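Local coordinates for protein nucleocapsid (Equine arteritis virus, PDB 2I9F) that builds the viral capsid by assembling as dimers and probably binds the RNA genome, seen here through its C-terminal capsid-forming domain, at the interface of chains A and B. Sequence-based numbering; all coordinates share one arbitrary frame. Chains: chain A/B, Nucleocapsid.

Contact 1: the interface of chains A and B. Residues chain A 30, 33-34; chain B 19, 22-23, 25-27.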
loop_
_atom_site.group_PDB
_atom_site.type_symbol
_atom_site.label_atom_id
_atom_site.label_comp_id
_atom_site.label_asym_id
_atom_site.label_seq_id
_atom_site.Cartn_x
_atom_site.Cartn_y
_atom_site.Cartn_z
ATOM N N GLN A 30 -7.117 -9.184 1.050
ATOM C CA GLN A 30 -8.174 -9.350 0.052
ATOM C C GLN A 30 -8.777 -8.008 -0.429
ATOM O O GLN A 30 -8.953 -7.761 -1.643
ATOM C CB GLN A 30 -9.285 -10.217 0.612
ATOM C CG GLN A 30 -10.372 -10.485 -0.467
ATOM C CD GLN A 30 -11.296 -11.630 -0.136
ATOM O OE1 GLN A 30 -11.809 -11.719 0.984
ATOM N NE2 GLN A 30 -11.569 -12.487 -1.119
ATOM N N PHE A 33 -6.438 -5.858 -2.513
ATOM C CA PHE A 33 -6.316 -6.373 -3.867
ATOM C C PHE A 33 -7.462 -5.782 -4.672
ATOM O O PHE A 33 -7.267 -5.244 -5.791
ATOM C CB PHE A 33 -6.396 -7.927 -3.905
ATOM C CG PHE A 33 -6.104 -8.497 -5.266
ATOM C CD1 PHE A 33 -4.841 -8.961 -5.564
ATOM C CD2 PHE A 33 -7.070 -8.493 -6.281
ATOM C CE1 PHE A 33 -4.516 -9.464 -6.822
ATOM C CE2 PHE A 33 -6.781 -9.016 -7.547
ATOM C CZ PHE A 33 -5.508 -9.492 -7.823
HETATM N N MSE A 34 -8.656 -5.832 -4.086
HETATM C CA MSE A 34 -9.860 -5.315 -4.790
HETATM C C MSE A 34 -9.898 -3.813 -5.011
HETATM O O MSE A 34 -10.508 -3.363 -5.960
HETATM C CB MSE A 34 -11.166 -5.767 -4.120
HETATM C CG MSE A 34 -11.350 -7.250 -4.140
HETATM SE SE MSE A 34 -11.380 -7.986 -6.000
HETATM C CE MSE A 34 -12.941 -6.992 -6.820
ATOM N N GLN B 19 -13.960 -8.087 -13.252
ATOM C CA GLN B 19 -14.286 -8.102 -11.831
ATOM C C GLN B 19 -14.286 -9.488 -11.248
ATOM O O GLN B 19 -13.857 -9.685 -10.113
ATOM C CB GLN B 19 -15.665 -7.464 -11.592
ATOM C CG GLN B 19 -15.827 -6.830 -10.198
ATOM C CD GLN B 19 -16.214 -7.827 -9.047
ATOM O OE1 GLN B 19 -16.128 -7.463 -7.863
ATOM N NE2 GLN B 19 -16.657 -9.061 -9.397
ATOM N N ARG B 22 -10.466 -10.558 -11.201
ATOM C CA ARG B 22 -9.932 -9.863 -10.030
ATOM C C ARG B 22 -10.491 -10.448 -8.693
ATOM O O ARG B 22 -9.718 -10.716 -7.770
ATOM C CB ARG B 22 -10.201 -8.354 -10.121
ATOM C CG ARG B 22 -9.373 -7.594 -11.179
ATOM C CD ARG B 22 -10.099 -6.264 -11.636
ATOM N NE ARG B 22 -10.287 -5.409 -10.476
ATOM C CZ ARG B 22 -11.433 -4.881 -10.041
ATOM N NH1 ARG B 22 -12.600 -5.046 -10.692
ATOM N NH2 ARG B 22 -11.393 -4.157 -8.926
ATOM N N ALA B 23 -11.804 -10.693 -8.597
ATOM C CA ALA B 23 -12.345 -11.313 -7.367
ATOM C C ALA B 23 -11.808 -12.777 -7.081
ATOM O O ALA B 23 -11.498 -13.135 -5.930
ATOM C CB ALA B 23 -13.856 -11.276 -7.394
ATOM N N LEU B 25 -8.782 -13.836 -8.051
ATOM C CA LEU B 25 -7.429 -13.551 -7.501
ATOM C C LEU B 25 -7.366 -12.978 -6.084
ATOM O O LEU B 25 -6.472 -13.352 -5.323
ATOM C CB LEU B 25 -6.619 -12.704 -8.474
ATOM C CG LEU B 25 -6.316 -13.279 -9.871
ATOM C CD1 LEU B 25 -5.460 -12.276 -10.602
ATOM C CD2 LEU B 25 -5.632 -14.676 -9.830
ATOM N N SER B 26 -8.265 -12.045 -5.742
ATOM C CA SER B 26 -8.371 -11.557 -4.342
ATOM C C SER B 26 -8.595 -12.688 -3.345
ATOM O O SER B 26 -8.009 -12.746 -2.267
ATOM C CB SER B 26 -9.455 -10.483 -4.227
ATOM O OG SER B 26 -10.734 -11.097 -4.137
ATOM N N SER B 27 -9.411 -13.649 -3.747
ATOM C CA SER B 27 -9.721 -14.814 -2.947
ATOM C C SER B 27 -8.543 -15.759 -2.799
ATOM O O SER B 27 -8.328 -16.326 -1.704
ATOM C CB SER B 27 -10.958 -15.528 -3.527
ATOM O OG SER B 27 -11.148 -16.698 -2.811
HETATM O O HOH W 1 -8.597 -5.421 -8.268
HETATM O O HOH W 2 -12.365 -14.903 -0.598
#
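The hydroxyl OG of B:Ser26 lies between two polar groups where the helices 19-34 of the two chains pack against each other. B:Ser26 OG donates to the carbonyl oxygen O of B:Ala23, one turn back in its own helix, at 2.8 Å, and can receive a weak bond from the amide nitrogen NE2 of A:Gln30. With OG turned back to that carbonyl (chi1 81°), the small serine lets the helices come close, its CB lying against A:Phe33 and the A:Met34 selenium. A:Gln30 is long enough to lie extended across the serine, and its NE2 also meets water 2 at 2.6 Å, which bridges to the hydroxyl OG of B:Ser27. A:Phe33 turns one ring face to the backbone of B:Leu25 and B:Ser26, while its rim atom CZ touches the B:Leu25 CB at 3.5 Å. A:Met34, selenomethionine in this crystal, bends at its second and third torsions and lays SE 3.6 Å from the B:Ser26 CB. Its methyl CE continues over one face of the B:Arg22 guanidinium, toward its rim. That arginine suits the carboxyl end of the chain A helix, where carbonyls point outward and their partial negative charge probably attracts it. Its NH2 makes a weak bond to the A:Met34 carbonyl O, and the B:Arg22 NE holds water 1 at 2.8 Å, the same water that lies 2.8 Å from the A:Phe33 carbonyl oxygen O.

Contact 2: the interface of chains A and B. Residues chain A 33, 40, 47-49; chain B 25, 29, 51, 53.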
loop_
_atom_site.group_PDB
_atom_site.type_symbol
_atom_site.label_atom_id
_atom_site.label_comp_id
_atom_site.label_asym_id
_atom_site.label_seq_id
_atom_site.Cartn_x
_atom_site.Cartn_y
_atom_site.Cartn_z
ATOM N N PHE A 33 -6.438 -5.858 -2.513
ATOM C CA PHE A 33 -6.316 -6.373 -3.867
ATOM C C PHE A 33 -7.462 -5.782 -4.672
ATOM O O PHE A 33 -7.267 -5.244 -5.791
ATOM C CB PHE A 33 -6.396 -7.927 -3.905
ATOM C CG PHE A 33 -6.104 -8.497 -5.266
ATOM C CD1 PHE A 33 -4.841 -8.961 -5.564
ATOM C CD2 PHE A 33 -7.070 -8.493 -6.281
ATOM C CE1 PHE A 33 -4.516 -9.464 -6.822
ATOM C CE2 PHE A 33 -6.781 -9.016 -7.547
ATOM C CZ PHE A 33 -5.508 -9.492 -7.823
ATOM N N LEU A 40 0.583 -6.164 -8.576
ATOM C CA LEU A 40 0.348 -7.503 -9.157
ATOM C C LEU A 40 1.151 -7.610 -10.460
ATOM O O LEU A 40 0.883 -6.948 -11.431
ATOM C CB LEU A 40 -1.137 -7.877 -9.327
ATOM C CG LEU A 40 -1.334 -9.275 -9.924
ATOM C CD1 LEU A 40 -1.107 -10.363 -8.861
ATOM C CD2 LEU A 40 -2.680 -9.426 -10.588
ATOM N N LEU A 47 2.219 -15.281 -11.044
ATOM C CA LEU A 47 1.864 -13.982 -10.553
ATOM C C LEU A 47 2.622 -13.758 -9.238
ATOM O O LEU A 47 2.928 -14.709 -8.546
ATOM C CB LEU A 47 0.348 -13.936 -10.291
ATOM C CG LEU A 47 -0.518 -13.867 -11.551
ATOM C CD1 LEU A 47 -2.007 -13.908 -11.139
ATOM C CD2 LEU A 47 -0.251 -12.581 -12.360
ATOM N N THR A 48 2.966 -12.511 -8.949
ATOM C CA THR A 48 3.313 -12.155 -7.592
ATOM C C THR A 48 2.475 -10.982 -7.207
ATOM O O THR A 48 2.370 -10.009 -7.978
ATOM C CB THR A 48 4.827 -11.868 -7.439
ATOM O OG1 THR A 48 5.520 -13.066 -7.765
ATOM C CG2 THR A 48 5.228 -11.412 -5.986
ATOM N N TYR A 49 1.858 -11.108 -6.036
ATOM C CA TYR A 49 1.177 -9.984 -5.410
ATOM C C TYR A 49 1.922 -9.522 -4.145
ATOM O O TYR A 49 2.272 -10.319 -3.266
ATOM C CB TYR A 49 -0.307 -10.303 -5.109
ATOM C CG TYR A 49 -1.065 -9.087 -4.500
ATOM C CD1 TYR A 49 -1.319 -7.953 -5.265
ATOM C CD2 TYR A 49 -1.448 -9.078 -3.137
ATOM C CE1 TYR A 49 -1.971 -6.827 -4.723
ATOM C CE2 TYR A 49 -2.075 -7.959 -2.562
ATOM C CZ TYR A 49 -2.378 -6.852 -3.407
ATOM O OH TYR A 49 -3.010 -5.787 -2.891
ATOM N N LEU B 25 -8.782 -13.836 -8.051
ATOM C CA LEU B 25 -7.429 -13.551 -7.501
ATOM C C LEU B 25 -7.366 -12.978 -6.084
ATOM O O LEU B 25 -6.472 -13.352 -5.323
ATOM C CB LEU B 25 -6.619 -12.704 -8.474
ATOM C CG LEU B 25 -6.316 -13.279 -9.871
ATOM C CD1 LEU B 25 -5.460 -12.276 -10.602
ATOM C CD2 LEU B 25 -5.632 -14.676 -9.830
ATOM N N VAL B 29 -5.401 -14.831 -2.886
ATOM C CA VAL B 29 -4.457 -14.155 -1.972
ATOM C C VAL B 29 -4.919 -14.335 -0.518
ATOM O O VAL B 29 -4.109 -14.483 0.394
ATOM C CB VAL B 29 -4.304 -12.598 -2.350
ATOM C CG1 VAL B 29 -3.569 -11.826 -1.277
ATOM C CG2 VAL B 29 -3.504 -12.454 -3.672
ATOM N N VAL B 51 3.149 -12.854 -2.058
ATOM C CA VAL B 51 2.910 -14.275 -2.375
ATOM C C VAL B 51 2.976 -14.457 -3.884
ATOM O O VAL B 51 2.593 -13.574 -4.607
ATOM C CB VAL B 51 1.547 -14.794 -1.801
ATOM C CG1 VAL B 51 0.343 -13.994 -2.374
ATOM C CG2 VAL B 51 1.346 -16.333 -2.050
ATOM N N TRP B 53 2.174 -17.307 -7.207
ATOM C CA TRP B 53 1.378 -18.467 -7.566
ATOM C C TRP B 53 1.058 -18.438 -9.025
ATOM O O TRP B 53 1.148 -17.376 -9.665
ATOM C CB TRP B 53 0.049 -18.501 -6.777
ATOM C CG TRP B 53 -1.095 -17.587 -7.132
ATOM C CD1 TRP B 53 -2.324 -17.976 -7.632
ATOM C CD2 TRP B 53 -1.189 -16.173 -6.911
ATOM N NE1 TRP B 53 -3.140 -16.890 -7.753
ATOM C CE2 TRP B 53 -2.464 -15.772 -7.327
ATOM C CE3 TRP B 53 -0.291 -15.195 -6.420
ATOM C CZ2 TRP B 53 -2.905 -14.428 -7.247
ATOM C CZ3 TRP B 53 -0.703 -13.858 -6.383
ATOM C CH2 TRP B 53 -2.007 -13.485 -6.768
#
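B:Trp53 stands over A:Leu47 and beside A:Tyr49 in the antiparallel beta-sheet that runs from chain to chain in the arterivirus nucleocapsid dimer. Its indole turns one face to the A:Leu47 CB, offset toward the rim, whereas the A:Tyr49 CB meets it at the edge in the ring plane, 3.8 Å from B:Trp53 CZ3. A chi1 of 76°, which sets CG between the backbone N and the carbonyl carbon, swings the broad ring across the partner strand, where a flat residue can cover several aliphatic groups at once. The methyl CD1 of A:Leu40 reaches the far corner of the indole, B:Trp53 CH2, at 3.9 Å, the two side chains running at about a right angle. A:Leu47 CD1 touches both methyls of B:Leu25. B:Val29 sets both methyls against the CD2 rim of A:Tyr49, CG1 at 3.9 Å from CD2, on the face that A:Phe33 also covers. Within chain A, this phenylalanine props the tyrosine: the edge atom A:Phe33 CD1 points down on the phenol face, 3.6 Å above the centre of the A:Tyr49 ring, with the two rings steeply tilted. The backbones of the two strands 47-53 carry the polar links. The A:Leu47 N donates to the B:Trp53 O at 2.7 Å, almost straight at 175°, and the B:Trp53 N returns a bond to the A:Leu47 O. A:Tyr49 and B:Val51 exchange an equivalent pair, the B:Val51 N bonding to the A:Tyr49 O at 2.9 Å.

Contact 3: the interface of chains A and B. Residues chain A 13, 17, 25, 53, 55, 63; chain B 33, 40, 47.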
loop_
_atom_site.group_PDB
_atom_site.type_symbol
_atom_site.label_atom_id
_atom_site.label_comp_id
_atom_site.label_asym_id
_atom_site.label_seq_id
_atom_site.Cartn_x
_atom_site.Cartn_y
_atom_site.Cartn_z
ATOM N N LEU A 13 5.870 -13.225 10.373
ATOM C CA LEU A 13 5.049 -12.540 11.383
ATOM C C LEU A 13 3.763 -13.253 11.785
ATOM O O LEU A 13 3.247 -13.034 12.869
ATOM C CB LEU A 13 4.731 -11.106 10.914
ATOM C CG LEU A 13 5.775 -10.085 11.335
ATOM C CD1 LEU A 13 5.310 -8.734 10.889
ATOM C CD2 LEU A 13 5.894 -10.067 12.845
ATOM N N LEU A 17 0.915 -14.176 15.770
ATOM C CA LEU A 17 -0.455 -13.603 15.711
ATOM C C LEU A 17 -1.486 -14.639 15.953
ATOM O O LEU A 17 -1.280 -15.780 15.593
ATOM C CB LEU A 17 -0.747 -12.962 14.342
ATOM C CG LEU A 17 0.098 -11.774 13.902
ATOM C CD1 LEU A 17 -0.251 -11.465 12.460
ATOM C CD2 LEU A 17 -0.074 -10.529 14.823
ATOM N N LEU A 25 -6.030 -9.636 9.075
ATOM C CA LEU A 25 -5.034 -9.328 8.045
ATOM C C LEU A 25 -5.346 -9.945 6.676
ATOM O O LEU A 25 -5.095 -9.320 5.649
ATOM C CB LEU A 25 -3.644 -9.722 8.544
ATOM C CG LEU A 25 -3.079 -9.062 9.829
ATOM C CD1 LEU A 25 -1.604 -9.460 9.855
ATOM C CD2 LEU A 25 -3.170 -7.571 9.705
ATOM N N TRP A 53 1.204 -2.248 4.362
ATOM C CA TRP A 53 0.232 -1.482 5.118
ATOM C C TRP A 53 0.571 -1.525 6.577
ATOM O O TRP A 53 1.333 -2.344 6.992
ATOM C CB TRP A 53 -1.182 -1.998 4.885
ATOM C CG TRP A 53 -1.605 -3.287 5.604
ATOM C CD1 TRP A 53 -2.517 -3.388 6.660
ATOM C CD2 TRP A 53 -1.165 -4.614 5.327
ATOM N NE1 TRP A 53 -2.652 -4.697 7.018
ATOM C CE2 TRP A 53 -1.882 -5.483 6.197
ATOM C CE3 TRP A 53 -0.303 -5.179 4.360
ATOM C CZ2 TRP A 53 -1.733 -6.893 6.163
ATOM C CZ3 TRP A 53 -0.130 -6.591 4.344
ATOM C CH2 TRP A 53 -0.827 -7.422 5.225
ATOM N N PRO A 55 -1.260 -2.180 9.980
ATOM C CA PRO A 55 -2.493 -2.778 10.388
ATOM C C PRO A 55 -3.216 -1.928 11.436
ATOM O O PRO A 55 -2.641 -0.970 12.000
ATOM C CB PRO A 55 -2.057 -4.163 10.922
ATOM C CG PRO A 55 -0.649 -3.930 11.405
ATOM C CD PRO A 55 -0.072 -2.889 10.506
ATOM N N VAL A 63 2.607 -6.000 16.465
ATOM C CA VAL A 63 3.693 -6.044 15.470
ATOM C C VAL A 63 4.684 -4.878 15.543
ATOM O O VAL A 63 5.715 -4.901 14.864
ATOM C CB VAL A 63 3.174 -6.217 13.995
ATOM C CG1 VAL A 63 2.691 -7.666 13.748
ATOM C CG2 VAL A 63 2.097 -5.200 13.650
ATOM N N PHE B 33 -2.912 -16.426 2.337
ATOM C CA PHE B 33 -2.508 -15.821 3.591
ATOM C C PHE B 33 -2.945 -16.711 4.742
ATOM O O PHE B 33 -2.160 -16.903 5.663
ATOM C CB PHE B 33 -3.114 -14.433 3.762
ATOM C CG PHE B 33 -2.622 -13.702 4.996
ATOM C CD1 PHE B 33 -1.653 -12.751 4.886
ATOM C CD2 PHE B 33 -3.177 -13.965 6.260
ATOM C CE1 PHE B 33 -1.215 -12.034 6.026
ATOM C CE2 PHE B 33 -2.746 -13.279 7.354
ATOM C CZ PHE B 33 -1.771 -12.302 7.244
ATOM N N LEU B 40 4.874 -12.775 5.168
ATOM C CA LEU B 40 4.406 -11.577 5.881
ATOM C C LEU B 40 5.550 -11.102 6.759
ATOM O O LEU B 40 6.002 -11.831 7.688
ATOM C CB LEU B 40 3.179 -11.877 6.764
ATOM C CG LEU B 40 2.654 -10.642 7.534
ATOM C CD1 LEU B 40 1.923 -9.736 6.581
ATOM C CD2 LEU B 40 1.726 -10.999 8.618
ATOM N N LEU B 47 3.607 -3.610 7.714
ATOM C CA LEU B 47 3.677 -5.006 7.237
ATOM C C LEU B 47 3.822 -5.020 5.714
ATOM O O LEU B 47 3.452 -4.085 5.051
ATOM C CB LEU B 47 2.393 -5.776 7.603
ATOM C CG LEU B 47 2.045 -5.895 9.088
ATOM C CD1 LEU B 47 0.719 -6.612 9.309
ATOM C CD2 LEU B 47 3.144 -6.578 9.829
#
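Strands 47-53 of the two chains pair antiparallel in the sheet of the arterivirus nucleocapsid dimer, the B:Leu47 N bonding to the A:Trp53 O at 2.7 Å and the A:Trp53 N answering to the B:Leu47 O. A further backbone bond, from the A:Leu13 N to the B:Leu40 O at 3.0 Å, ties the 3-10 helix 13-16 to strand 39-42. Between these two links lies a cluster of aliphatic groups centred on B:Leu47. Its CG stands anti to the carbonyl carbon (chi1 -60°), which points the branch into the cluster, and the fork at CG divides the methyls between neighbours. The B:Leu47 CD1 meets the A:Pro55 CG at 3.7 Å and the CD1 of A:Leu25, while CD2 presses on the A:Leu13 CD1, a contact tighter than usual. A:Val63 flanks CD2 more loosely and is poorly ordered. A:Pro55 suits its place because its rigid ring presents carbons CG and CD to the leucine branch. A:Trp53 covers the B:Leu47 CB with one indole face, offset toward the rim, and its CH2 touches the B:Leu40 CD1 at 3.8 Å, these side chains running at about a right angle. The other methyl of B:Leu40, CD2, is shared by the A:Leu13 CB and the A:Leu25 CD1. B:Phe33 faces the A:Leu25 backbone, with its CZ 3.4 Å from the A:Leu25 CB; the phenylalanine CG lies anti to the backbone N (chi1 -175°), which carries the ring toward the opposite helix.

Contact 4: the interface of chains A and B. Residues chain A 40-42, 47; chain B 13, 25, 55, 63.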
loop_
_atom_site.group_PDB
_atom_site.type_symbol
_atom_site.label_atom_id
_atom_site.label_comp_id
_atom_site.label_asym_id
_atom_site.label_seq_id
_atom_site.Cartn_x
_atom_site.Cartn_y
_atom_site.Cartn_z
ATOM N N LEU A 40 0.583 -6.164 -8.576
ATOM C CA LEU A 40 0.348 -7.503 -9.157
ATOM C C LEU A 40 1.151 -7.610 -10.460
ATOM O O LEU A 40 0.883 -6.948 -11.431
ATOM C CB LEU A 40 -1.137 -7.877 -9.327
ATOM C CG LEU A 40 -1.334 -9.275 -9.924
ATOM C CD1 LEU A 40 -1.107 -10.363 -8.861
ATOM C CD2 LEU A 40 -2.680 -9.426 -10.588
ATOM N N THR A 41 2.202 -8.403 -10.414
ATOM C CA THR A 41 3.075 -8.565 -11.571
ATOM C C THR A 41 3.202 -10.031 -11.976
ATOM O O THR A 41 2.914 -10.959 -11.201
ATOM C CB THR A 41 4.509 -8.054 -11.280
ATOM O OG1 THR A 41 4.996 -8.706 -10.120
ATOM C CG2 THR A 41 4.556 -6.550 -11.061
ATOM N N ALA A 42 3.726 -10.203 -13.194
ATOM C CA ALA A 42 3.897 -11.490 -13.839
ATOM C C ALA A 42 5.316 -11.878 -13.570
ATOM O O ALA A 42 6.237 -11.202 -14.009
ATOM C CB ALA A 42 3.671 -11.346 -15.337
ATOM N N LEU A 47 2.219 -15.281 -11.044
ATOM C CA LEU A 47 1.864 -13.982 -10.553
ATOM C C LEU A 47 2.622 -13.758 -9.238
ATOM O O LEU A 47 2.928 -14.709 -8.546
ATOM C CB LEU A 47 0.348 -13.936 -10.291
ATOM C CG LEU A 47 -0.518 -13.867 -11.551
ATOM C CD1 LEU A 47 -2.007 -13.908 -11.139
ATOM C CD2 LEU A 47 -0.251 -12.581 -12.360
ATOM N N LEU B 13 -1.277 -5.983 -13.663
ATOM C CA LEU B 13 -2.019 -7.052 -14.288
ATOM C C LEU B 13 -3.530 -6.990 -13.995
ATOM O O LEU B 13 -4.316 -7.549 -14.772
ATOM C CB LEU B 13 -1.417 -8.420 -13.971
ATOM C CG LEU B 13 -0.050 -8.683 -14.655
ATOM C CD1 LEU B 13 0.401 -10.076 -14.383
ATOM C CD2 LEU B 13 -0.019 -8.437 -16.189
ATOM N N LEU B 25 -8.782 -13.836 -8.051
ATOM C CA LEU B 25 -7.429 -13.551 -7.501
ATOM C C LEU B 25 -7.366 -12.978 -6.084
ATOM O O LEU B 25 -6.472 -13.352 -5.323
ATOM C CB LEU B 25 -6.619 -12.704 -8.474
ATOM C CG LEU B 25 -6.316 -13.279 -9.871
ATOM C CD1 LEU B 25 -5.460 -12.276 -10.602
ATOM C CD2 LEU B 25 -5.632 -14.676 -9.830
ATOM N N PRO B 55 -2.116 -18.745 -11.340
ATOM C CA PRO B 55 -3.546 -18.730 -11.157
ATOM C C PRO B 55 -4.242 -19.779 -12.068
ATOM O O PRO B 55 -3.608 -20.382 -12.940
ATOM C CB PRO B 55 -3.908 -17.291 -11.585
ATOM C CG PRO B 55 -3.010 -17.046 -12.712
ATOM C CD PRO B 55 -1.678 -17.620 -12.185
ATOM N N VAL B 63 -2.673 -13.415 -18.198
ATOM C CA VAL B 63 -1.592 -12.708 -17.507
ATOM C C VAL B 63 -0.221 -13.321 -17.768
ATOM O O VAL B 63 0.784 -12.721 -17.412
ATOM C CB VAL B 63 -1.826 -12.678 -15.982
ATOM C CG1 VAL B 63 -3.186 -12.108 -15.655
ATOM C CG2 VAL B 63 -1.657 -14.096 -15.360
#
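The 3-10 helix 13-16 of chain B docks on strand 39-42 of chain A, bringing B:Leu13 into contact with A:Leu40, A:Ala42 and A:Leu47. The B:Leu13 N donates to the A:Leu40 O at 3.3 Å, nearly straight at the hydrogen (171°) but tilted from the carbonyl plane. Next to this bond the B:Leu13 CB lies 3.7 Å from the A:Leu40 CD2, the side chains at about a right angle. CG of B:Leu13 is anti to the carbonyl carbon (chi1 -70°), and the extended branch places CD1 between two partners. The small A:Ala42 admits it, A:Ala42 CB to B:Leu13 CD1 3.6 Å, and the A:Leu47 CD2 packs on the B:Leu13 CD1 more tightly than usual, at 3.3 Å. A:Leu47 CD2 also meets the B:Val63 CG2 at 3.6 Å, whereas A:Leu47 CD1 lies against the ring carbon CG of B:Pro55 at 3.7 Å. A branched leucine suits this spot because its two methyls can serve the proline and the valine together, and the valine, on helix 57-63, offers a compact methyl surface. The contact probably helps close the hydrophobic core of the dimer at one end of the shared sheet, joining the chain B segments before helix 19-34 and after strand 47-53 to chain A.

Contact 1, contact 2 and contact 4 are contiguous in one part of the dimer interface: the C-alpha centres of contact 1 and contact 2 lie about 9 Å apart and those of contact 2 and contact 4 about 6 Å apart, with B:Leu25 common to all three. A:Phe33 joins contact 1 to contact 2, and A:Leu40 and A:Leu47 join contact 2 to contact 4. Contact 3, whose C-alpha centre is about 21 Å from that of contact 4, repeats much of contacts 2 and 4 with chains exchanged, as two-fold symmetry requires. Helix packing and sheet pairing act together, making the dimer a plausible unit for the dimer-dimer arrangement.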